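Local structure of molybdopterin adenylyltransferase (Helicobacter pylori, 4XCW) at residues Ser26-Glu32 against Gly136-Arg142; Glu103-Met107 against Ser119-Ala123; Phe149-Tyr154 against Ile171-Pro176. The protein probably catalyses the adenylylation of molybdopterin, transferring AMP from ATP to give the adenylylated intermediate used in making the molybdenum cofactor. All blocks are in the same frame, centred on the assembly; numbering follows the deposited sequence. Where two conformers were deposited one is given.

Contact 1: Ser26-Glu32 against Gly136-Arg142; sequences SGKAIQE and GKPKSIR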
loop_
_atom_site.group_PDB
_atom_site.type_symbol
_atom_site.label_atom_id
_atom_site.label_comp_id
_atom_site.label_asym_id
_atom_site.label_seq_id
_atom_site.Cartn_x
_atom_site.Cartn_y
_atom_site.Cartn_z
ATOM N N SER B 26 11.502 -4.359 -24.668
ATOM C CA SER B 26 10.439 -4.372 -23.670
ATOM C C SER B 26 9.076 -4.196 -24.323
ATOM O O SER B 26 8.132 -4.916 -24.004
ATOM C CB SER B 26 10.678 -3.285 -22.624
ATOM O OG SER B 26 11.891 -3.532 -21.934
ATOM N N GLY B 27 8.987 -3.250 -25.254
ATOM C CA GLY B 27 7.761 -3.011 -25.989
ATOM C C GLY B 27 7.345 -4.215 -26.810
ATOM O O GLY B 27 6.162 -4.543 -26.889
ATOM N N LYS B 28 8.320 -4.881 -27.421
ATOM C CA LYS B 28 8.043 -6.070 -28.219
ATOM C C LYS B 28 7.503 -7.200 -27.349
ATOM O O LYS B 28 6.617 -7.944 -27.766
ATOM C CB LYS B 28 9.299 -6.540 -28.962
ATOM C CG LYS B 28 9.763 -5.620 -30.083
ATOM C CD LYS B 28 10.957 -6.220 -30.828
ATOM C CE LYS B 28 11.636 -5.205 -31.743
ATOM N NZ LYS B 28 10.708 -4.607 -32.743
ATOM N N ALA B 29 8.039 -7.324 -26.139
ATOM C CA ALA B 29 7.588 -8.355 -25.216
ATOM C C ALA B 29 6.156 -8.086 -24.777
ATOM O O ALA B 29 5.359 -9.011 -24.624
ATOM C CB ALA B 29 8.510 -8.433 -24.010
ATOM N N ILE B 30 5.836 -6.811 -24.578
ATOM C CA ILE B 30 4.490 -6.410 -24.193
ATOM C C ILE B 30 3.470 -6.768 -25.272
ATOM O O ILE B 30 2.432 -7.356 -24.975
ATOM C CB ILE B 30 4.423 -4.894 -23.889
ATOM C CG1 ILE B 30 5.167 -4.589 -22.587
ATOM C CG2 ILE B 30 2.990 -4.435 -23.779
ATOM C CD1 ILE B 30 5.229 -3.122 -22.235
ATOM N N GLN B 31 3.771 -6.428 -26.521
ATOM C CA GLN B 31 2.859 -6.723 -27.624
ATOM C C GLN B 31 2.706 -8.220 -27.865
ATOM O O GLN B 31 1.607 -8.689 -28.151
ATOM C CB GLN B 31 3.322 -6.031 -28.910
ATOM C CG GLN B 31 3.286 -4.518 -28.809
ATOM C CD GLN B 31 3.243 -3.841 -30.159
ATOM O OE1 GLN B 31 2.960 -4.473 -31.178
ATOM N NE2 GLN B 31 3.517 -2.543 -30.173
ATOM N N GLU B 32 3.801 -8.963 -27.746
ATOM C CA GLU B 32 3.755 -10.416 -27.908
ATOM C C GLU B 32 2.808 -11.059 -26.900
ATOM O O GLU B 32 1.953 -11.861 -27.265
ATOM C CB GLU B 32 5.148 -11.030 -27.758
ATOM C CG GLU B 32 6.044 -10.882 -28.973
ATOM C CD GLU B 32 7.374 -11.586 -28.793
ATOM O OE1 GLU B 32 7.597 -12.166 -27.707
ATOM O OE2 GLU B 32 8.194 -11.566 -29.736
ATOM N N GLY B 136 10.806 -3.465 -16.598
ATOM C CA GLY B 136 11.623 -3.083 -17.735
ATOM C C GLY B 136 12.127 -4.240 -18.584
ATOM O O GLY B 136 12.334 -4.088 -19.788
ATOM N N LYS B 137 12.326 -5.400 -17.968
ATOM C CA LYS B 137 12.930 -6.530 -18.671
ATOM C C LYS B 137 11.864 -7.490 -19.190
ATOM O O LYS B 137 10.890 -7.771 -18.491
ATOM C CB LYS B 137 13.915 -7.257 -17.752
ATOM C CG LYS B 137 15.190 -6.463 -17.500
ATOM C CD LYS B 137 15.807 -6.749 -16.138
ATOM C CE LYS B 137 16.390 -8.145 -16.063
ATOM N NZ LYS B 137 17.227 -8.311 -14.842
ATOM N N PRO B 138 12.036 -7.979 -20.430
ATOM C CA PRO B 138 11.060 -8.869 -21.072
ATOM C C PRO B 138 10.603 -10.026 -20.182
ATOM O O PRO B 138 9.401 -10.260 -20.098
ATOM C CB PRO B 138 11.821 -9.382 -22.293
ATOM C CG PRO B 138 12.696 -8.230 -22.663
ATOM C CD PRO B 138 13.123 -7.605 -21.352
ATOM N N LYS B 139 11.534 -10.717 -19.526
ATOM C CA LYS B 139 11.179 -11.829 -18.645
ATOM C C LYS B 139 10.316 -11.349 -17.483
ATOM O O LYS B 139 9.309 -11.981 -17.146
ATOM C CB LYS B 139 12.436 -12.527 -18.119
ATOM C CG LYS B 139 12.156 -13.703 -17.187
ATOM C CD LYS B 139 13.427 -14.489 -16.886
ATOM C CE LYS B 139 13.166 -15.630 -15.913
ATOM N NZ LYS B 139 12.775 -15.143 -14.561
ATOM N N SER B 140 10.701 -10.226 -16.881
ATOM C CA SER B 140 9.917 -9.627 -15.797
ATOM C C SER B 140 8.535 -9.175 -16.266
ATOM O O SER B 140 7.538 -9.313 -15.543
ATOM C CB SER B 140 10.668 -8.438 -15.190
ATOM O OG SER B 140 11.931 -8.838 -14.686
ATOM N N ILE B 141 8.477 -8.614 -17.470
ATOM C CA ILE B 141 7.209 -8.184 -18.044
ATOM C C ILE B 141 6.255 -9.369 -18.198
ATOM O O ILE B 141 5.078 -9.275 -17.847
ATOM C CB ILE B 141 7.419 -7.488 -19.405
ATOM C CG1 ILE B 141 8.010 -6.091 -19.188
ATOM C CG2 ILE B 141 6.096 -7.398 -20.176
ATOM C CD1 ILE B 141 8.599 -5.450 -20.440
ATOM N N ARG B 142 6.769 -10.496 -18.686
ATOM C CA ARG B 142 5.924 -11.671 -18.889
ATOM C C ARG B 142 5.343 -12.183 -17.577
ATOM O O ARG B 142 4.141 -12.439 -17.482
ATOM C CB ARG B 142 6.701 -12.786 -19.585
ATOM C CG ARG B 142 6.929 -12.521 -21.056
ATOM C CD ARG B 142 7.450 -13.750 -21.777
ATOM N NE ARG B 142 7.388 -13.569 -23.222
ATOM C CZ ARG B 142 8.369 -13.050 -23.951
ATOM N NH1 ARG B 142 9.499 -12.671 -23.368
ATOM N NH2 ARG B 142 8.222 -12.916 -25.263
#
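Ile30 and Ile141 meet at the buried side of this helix pair, their side chains crossing at about a right angle with CG1 of Ile30 3.8 Å from CG2 of Ile141. The delta end of Ile141 reaches further along the partner helix: CD1 lies 3.7 Å from CB of Ser26 and also packs against the Ser26 carbonyl oxygen. Because CG1 of Ile141 is anti to the carbonyl carbon (chi1 -74°), the longer branch is sent toward Ser26 while CG2 is left for Ile30. Next to this pair, the methyl of Ala29 points toward the neighbouring helix and settles 3.8 Å from CB of Pro138, in the first turn of that helix.

The two helices, 25-37 and 138-148, run side by side in nearly the same direction, their local axes 9.1 Å apart at closest approach and inclined by 29°. They lie next to each other on one face of the mixed sheet of this alpha/beta molybdopterin-binding fold, where Ser26 and Ile141 both touch Thr75 of strand 71-75 and Ile30 touches Val73.

On the outer side the packing gives way to charge. Glu32 and Arg142 both stretch out from their helices, and OE1 of Glu32 comes 2.6 Å from NH2 of Arg142 in a short salt bridge. The carboxylate oxygen approaches the guanidinium at its edge, in its plane, although the two flat groups are turned 48° apart. One face of the same guanidinium lies over the methyl of Ala29, which stands between the exposed ion pair and the isoleucines beneath.

Contact 2: Glu103-Met107 against Ser119-Ala123; sequences ELMRM and SRQSA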
loop_
_atom_site.group_PDB
_atom_site.type_symbol
_atom_site.label_atom_id
_atom_site.label_comp_id
_atom_site.label_asym_id
_atom_site.label_seq_id
_atom_site.Cartn_x
_atom_site.Cartn_y
_atom_site.Cartn_z
ATOM N N GLU B 103 0.527 -4.010 -5.160
ATOM C CA GLU B 103 0.802 -5.054 -4.181
ATOM C C GLU B 103 1.148 -6.380 -4.847
ATOM O O GLU B 103 2.146 -7.023 -4.499
ATOM C CB GLU B 103 -0.403 -5.233 -3.257
ATOM C CG GLU B 103 -0.599 -4.068 -2.313
ATOM C CD GLU B 103 -1.981 -4.026 -1.700
ATOM O OE1 GLU B 103 -2.805 -4.932 -1.983
ATOM O OE2 GLU B 103 -2.243 -3.071 -0.939
ATOM N N LEU B 104 0.331 -6.781 -5.811
ATOM C CA LEU B 104 0.513 -8.076 -6.446
ATOM C C LEU B 104 1.762 -8.100 -7.320
ATOM O O LEU B 104 2.453 -9.111 -7.378
ATOM C CB LEU B 104 -0.718 -8.449 -7.276
ATOM C CG LEU B 104 -0.621 -9.806 -7.985
ATOM C CD1 LEU B 104 -0.363 -10.906 -6.976
ATOM C CD2 LEU B 104 -1.879 -10.096 -8.807
ATOM N N MET B 105 2.055 -6.993 -8.005
ATOM C CA MET B 105 3.233 -6.970 -8.870
ATOM C C MET B 105 4.518 -7.092 -8.038
ATOM O O MET B 105 5.450 -7.800 -8.428
ATOM C CB MET B 105 3.257 -5.704 -9.741
ATOM C CG MET B 105 2.143 -5.669 -10.783
ATOM S SD MET B 105 2.248 -4.321 -11.992
ATOM C CE MET B 105 1.945 -2.877 -10.974
ATOM N N ARG B 106 4.560 -6.432 -6.882
ATOM C CA ARG B 106 5.686 -6.625 -5.966
ATOM C C ARG B 106 5.758 -8.047 -5.405
ATOM O O ARG B 106 6.845 -8.619 -5.349
ATOM C CB ARG B 106 5.638 -5.621 -4.809
ATOM C CG ARG B 106 6.116 -4.226 -5.198
ATOM C CD ARG B 106 6.152 -3.269 -4.015
ATOM N NE ARG B 106 4.806 -2.895 -3.579
ATOM C CZ ARG B 106 4.097 -1.897 -4.099
ATOM N NH1 ARG B 106 4.598 -1.162 -5.081
ATOM N NH2 ARG B 106 2.881 -1.636 -3.635
ATOM N N MET B 107 4.625 -8.612 -4.982
ATOM C CA MET B 107 4.610 -9.968 -4.432
ATOM C C MET B 107 5.105 -10.975 -5.460
ATOM O O MET B 107 5.838 -11.917 -5.132
ATOM C CB MET B 107 3.203 -10.354 -3.970
ATOM C CG MET B 107 2.670 -9.525 -2.824
ATOM S SD MET B 107 0.952 -9.901 -2.432
ATOM C CE MET B 107 0.569 -8.555 -1.318
ATOM N N SER B 119 10.222 -1.351 -5.921
ATOM C CA SER B 119 9.417 -0.945 -7.071
ATOM C C SER B 119 8.226 -0.080 -6.684
ATOM O O SER B 119 7.505 -0.382 -5.729
ATOM C CB SER B 119 8.927 -2.171 -7.835
ATOM O OG SER B 119 8.101 -1.785 -8.917
ATOM N N ARG B 120 8.018 0.995 -7.445
ATOM C CA ARG B 120 6.869 1.862 -7.250
ATOM C C ARG B 120 5.830 1.694 -8.358
ATOM O O ARG B 120 4.963 2.552 -8.513
ATOM C CB ARG B 120 7.317 3.327 -7.176
ATOM C CG ARG B 120 8.048 3.668 -5.879
ATOM C CD ARG B 120 8.823 4.981 -5.985
ATOM N NE ARG B 120 8.094 6.008 -6.726
ATOM C CZ ARG B 120 7.116 6.752 -6.221
ATOM N NH1 ARG B 120 6.726 6.587 -4.968
ATOM N NH2 ARG B 120 6.518 7.660 -6.979
ATOM N N GLN B 121 5.916 0.601 -9.118
ATOM C CA GLN B 121 4.925 0.304 -10.162
ATOM C C GLN B 121 3.533 0.329 -9.577
ATOM O O GLN B 121 3.291 -0.262 -8.529
ATOM C CB GLN B 121 5.163 -1.061 -10.808
ATOM C CG GLN B 121 6.377 -1.145 -11.708
ATOM C CD GLN B 121 6.776 -2.578 -11.996
ATOM O OE1 GLN B 121 7.956 -2.926 -11.919
ATOM N NE2 GLN B 121 5.797 -3.419 -12.335
ATOM N N SER B 122 2.616 1.001 -10.263
ATOM C CA SER B 122 1.249 1.128 -9.778
ATOM C C SER B 122 0.248 0.939 -10.908
ATOM O O SER B 122 0.623 0.638 -12.041
ATOM C CB SER B 122 1.043 2.493 -9.126
ATOM O OG SER B 122 1.343 3.530 -10.046
ATOM N N ALA B 123 -1.025 1.126 -10.592
ATOM C CA ALA B 123 -2.068 1.075 -11.602
ATOM C C ALA B 123 -3.211 1.967 -11.171
ATOM O O ALA B 123 -3.413 2.196 -9.980
ATOM C CB ALA B 123 -2.544 -0.339 -11.824
HETATM O O HOH W 1 2.794 0.808 -5.973
#
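The thioether end of Met105 crosses Gln121 at a slant: SD is 3.7 Å from the amide nitrogen NE2, and the methyl CE is equally close to CB. The bend at the last torsion of Met105 (chi3 -68°) turns CE back over the root of Gln121, near the backbone oxygens of Gln121 and Ser122. NE2 of Gln121 is itself hydrogen-bonded to the backbone oxygen of Asn133, which fixes the amide whose nitrogen faces the sulfur. Farther in, Met105 touches Cys144 and Val148 of helix 138-148.

Arg106 supplies the polar half of the contact. Its chain is kinked at chi3, bringing NH1 within 3.1 Å of the Ser119 carbonyl oxygen. This hydrogen bond is bent, with 141° at the hydrogen, and the donor stands 34° out of the carbonyl plane. NH1 also donates to water 1, which lies at the guanidinium edge in its plane and in turn donates a hydrogen bond to the Gln121 backbone oxygen, 2.8 Å from the water. One terminal nitrogen thus grips two carbonyls of the loop, the first directly and the second through solvent. The loop has a brace of its own, the hydroxyl OG of Ser119 accepting from the backbone N of Gln121 at 3.2 Å.

NH2 of Arg106 forms a salt bridge with Glu103 of the second subunit, while Glu103 of this chain receives Arg106 of the third subunit, so the same arginine joins loop and trimer interface. Locally, the bond from the Gln121 N to OG of Ser119 makes an ST turn in the loop that leads from helix 99-110 to strand 123-126.

Contact 3: Phe149-Tyr154 against Ile171-Pro176; sequences FPAIPY and IQAFRP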
loop_
_atom_site.group_PDB
_atom_site.type_symbol
_atom_site.label_atom_id
_atom_site.label_comp_id
_atom_site.label_asym_id
_atom_site.label_seq_id
_atom_site.Cartn_x
_atom_site.Cartn_y
_atom_site.Cartn_z
ATOM N N PHE B 149 -2.957 -9.986 -15.404
ATOM C CA PHE B 149 -3.955 -9.994 -16.471
ATOM C C PHE B 149 -5.300 -10.665 -16.124
ATOM O O PHE B 149 -6.336 -10.213 -16.614
ATOM C CB PHE B 149 -3.411 -10.649 -17.739
ATOM C CG PHE B 149 -4.318 -10.473 -18.925
ATOM C CD1 PHE B 149 -4.304 -9.294 -19.648
ATOM C CD2 PHE B 149 -5.207 -11.468 -19.293
ATOM C CE1 PHE B 149 -5.148 -9.117 -20.729
ATOM C CE2 PHE B 149 -6.054 -11.296 -20.372
ATOM C CZ PHE B 149 -6.020 -10.118 -21.090
ATOM N N PRO B 150 -5.301 -11.739 -15.300
ATOM C CA PRO B 150 -6.613 -12.332 -15.005
ATOM C C PRO B 150 -7.643 -11.376 -14.390
ATOM O O PRO B 150 -8.826 -11.702 -14.395
ATOM C CB PRO B 150 -6.265 -13.452 -14.022
ATOM C CG PRO B 150 -4.913 -13.899 -14.471
ATOM C CD PRO B 150 -4.205 -12.617 -14.838
ATOM N N ALA B 151 -7.210 -10.214 -13.903
ATOM C CA ALA B 151 -8.131 -9.245 -13.318
ATOM C C ALA B 151 -8.460 -8.112 -14.284
ATOM O O ALA B 151 -9.320 -7.278 -14.006
ATOM C CB ALA B 151 -7.550 -8.674 -12.019
ATOM N N ILE B 152 -7.783 -8.080 -15.425
ATOM C CA ILE B 152 -7.871 -6.917 -16.313
ATOM C C ILE B 152 -9.181 -6.835 -17.135
ATOM O O ILE B 152 -9.818 -5.775 -17.168
ATOM C CB ILE B 152 -6.642 -6.866 -17.255
ATOM C CG1 ILE B 152 -5.399 -6.483 -16.450
ATOM C CG2 ILE B 152 -6.841 -5.860 -18.377
ATOM C CD1 ILE B 152 -4.142 -6.350 -17.284
ATOM N N PRO B 153 -9.600 -7.934 -17.790
ATOM C CA PRO B 153 -10.845 -7.799 -18.564
ATOM C C PRO B 153 -12.055 -7.338 -17.741
ATOM O O PRO B 153 -12.836 -6.511 -18.211
ATOM C CB PRO B 153 -11.072 -9.216 -19.093
ATOM C CG PRO B 153 -9.706 -9.795 -19.186
ATOM C CD PRO B 153 -8.993 -9.265 -17.976
ATOM N N TYR B 154 -12.209 -7.865 -16.531
ATOM C CA TYR B 154 -13.313 -7.447 -15.681
ATOM C C TYR B 154 -13.144 -5.988 -15.284
ATOM O O TYR B 154 -14.114 -5.239 -15.249
ATOM C CB TYR B 154 -13.411 -8.320 -14.438
ATOM C CG TYR B 154 -14.604 -8.029 -13.555
ATOM C CD1 TYR B 154 -15.890 -7.997 -14.079
ATOM C CD2 TYR B 154 -14.445 -7.819 -12.190
ATOM C CE1 TYR B 154 -16.981 -7.754 -13.272
ATOM C CE2 TYR B 154 -15.527 -7.575 -11.379
ATOM C CZ TYR B 154 -16.791 -7.541 -11.923
ATOM O OH TYR B 154 -17.867 -7.295 -11.115
ATOM N N ILE B 171 -4.262 -17.927 -21.047
ATOM C CA ILE B 171 -4.477 -17.239 -19.779
ATOM C C ILE B 171 -5.949 -17.358 -19.381
ATOM O O ILE B 171 -6.817 -17.534 -20.236
ATOM C CB ILE B 171 -4.046 -15.744 -19.873
ATOM C CG1 ILE B 171 -3.939 -15.092 -18.489
ATOM C CG2 ILE B 171 -4.969 -14.962 -20.790
ATOM C CD1 ILE B 171 -2.592 -15.304 -17.820
ATOM N N GLN B 172 -6.227 -17.295 -18.084
ATOM C CA GLN B 172 -7.598 -17.346 -17.592
ATOM C C GLN B 172 -8.002 -15.986 -17.057
ATOM O O GLN B 172 -7.246 -15.371 -16.313
ATOM C CB GLN B 172 -7.744 -18.397 -16.491
ATOM C CG GLN B 172 -7.290 -19.790 -16.883
ATOM C CD GLN B 172 -7.703 -20.165 -18.290
ATOM O OE1 GLN B 172 -8.890 -20.176 -18.621
ATOM N NE2 GLN B 172 -6.722 -20.481 -19.128
ATOM N N ALA B 173 -9.182 -15.502 -17.432
ATOM C CA ALA B 173 -9.685 -14.270 -16.833
ATOM C C ALA B 173 -11.042 -14.487 -16.197
ATOM O O ALA B 173 -11.931 -15.113 -16.770
ATOM C CB ALA B 173 -9.756 -13.157 -17.847
ATOM N N PHE B 174 -11.185 -13.947 -14.996
ATOM C CA PHE B 174 -12.365 -14.164 -14.186
ATOM C C PHE B 174 -13.336 -13.001 -14.311
ATOM O O PHE B 174 -12.961 -11.853 -14.104
ATOM C CB PHE B 174 -11.952 -14.362 -12.728
ATOM C CG PHE B 174 -13.102 -14.469 -11.782
ATOM C CD1 PHE B 174 -13.952 -15.561 -11.826
ATOM C CD2 PHE B 174 -13.334 -13.479 -10.843
ATOM C CE1 PHE B 174 -15.015 -15.664 -10.953
ATOM C CE2 PHE B 174 -14.395 -13.578 -9.965
ATOM C CZ PHE B 174 -15.238 -14.670 -10.021
ATOM N N ARG B 175 -14.580 -13.303 -14.666
ATOM C CA ARG B 175 -15.644 -12.308 -14.634
ATOM C C ARG B 175 -16.756 -12.761 -13.688
ATOM O O ARG B 175 -17.433 -13.758 -13.953
ATOM C CB ARG B 175 -16.207 -12.064 -16.035
ATOM C CG ARG B 175 -15.386 -11.105 -16.899
ATOM C CD ARG B 175 -16.041 -10.923 -18.262
ATOM N NE ARG B 175 -15.487 -9.815 -19.040
ATOM C CZ ARG B 175 -14.641 -9.953 -20.055
ATOM N NH1 ARG B 175 -14.219 -11.158 -20.423
ATOM N NH2 ARG B 175 -14.216 -8.881 -20.708
ATOM N N PRO B 176 -16.932 -12.042 -12.567
ATOM C CA PRO B 176 -18.029 -12.314 -11.632
ATOM C C PRO B 176 -19.385 -12.144 -12.304
ATOM O O PRO B 176 -19.601 -11.155 -13.005
ATOM C CB PRO B 176 -17.830 -11.265 -10.535
ATOM C CG PRO B 176 -16.387 -10.909 -10.609
ATOM C CD PRO B 176 -16.013 -11.013 -12.056
HETATM O O HOH W 2 -11.077 -10.368 -15.438
#
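Tyr154 and Pro176 approach from opposite directions in a CH-pi contact, the proline lying over one face of the phenol ring. CD of Pro176 is 3.3 Å from the ring centroid, only 2° off the ring normal, and CG leans toward the CE2 side at 3.5 Å from that atom. The ring is presented by a chi1 of -175°, which puts CG of Tyr154 opposite its own backbone N.

Apolar packing continues along the chain. CG of Pro153 sits 3.6 Å from the methyl CB of Ala173, and Ile171 leans on Phe149 at a slant, with CG2 near both CD2 and CE2 of the ring. Pro153 also covers a flat cation: its CB lies over one face of the Arg175 guanidinium, 3.6 Å from NH2. The extended Arg175 chain carries that group on to a salt bridge with Asp157 and a hydrogen bond to the backbone oxygen of Met164, and it makes a cation-pi contact with Tyr163.

Polar contacts between the segments are few and centre on Pro150. The Phe174 backbone N donates weakly to the Pro150 oxygen, at 3.3 Å. Water 2 donates to that same oxygen and to the Phe174 oxygen and accepts from the Tyr154 N, joining the two segments through three backbone atoms.

Pro150, Tyr154 and Phe174 also meet Pro114 or Thr115 of the third subunit. Here an extended C-terminal segment is strapped across the 3-10 turn and the start of helix 152-158, beside the interface with that subunit.

All three contacts are partly buried, and each joins different elements of the fold. Contact 1 pairs two helices on one face of the sheet, with aliphatic packing beneath a surface ion pair, and no other subunit touches it. Contact 2, whose loop leads into strand 123-126, is the most polar: an arginine, a water and backbone carbonyls link helix and loop beside charges of both neighbouring subunits. Contact 3 lies farthest from the chain centre and relies on prolines and aromatic rings. It meets the third subunit, as contact 2 does. Helix 138-148 of contact 1 is followed directly by helix 152-158 of contact 3, and Met105 of contact 2 also packs on helix 138-148.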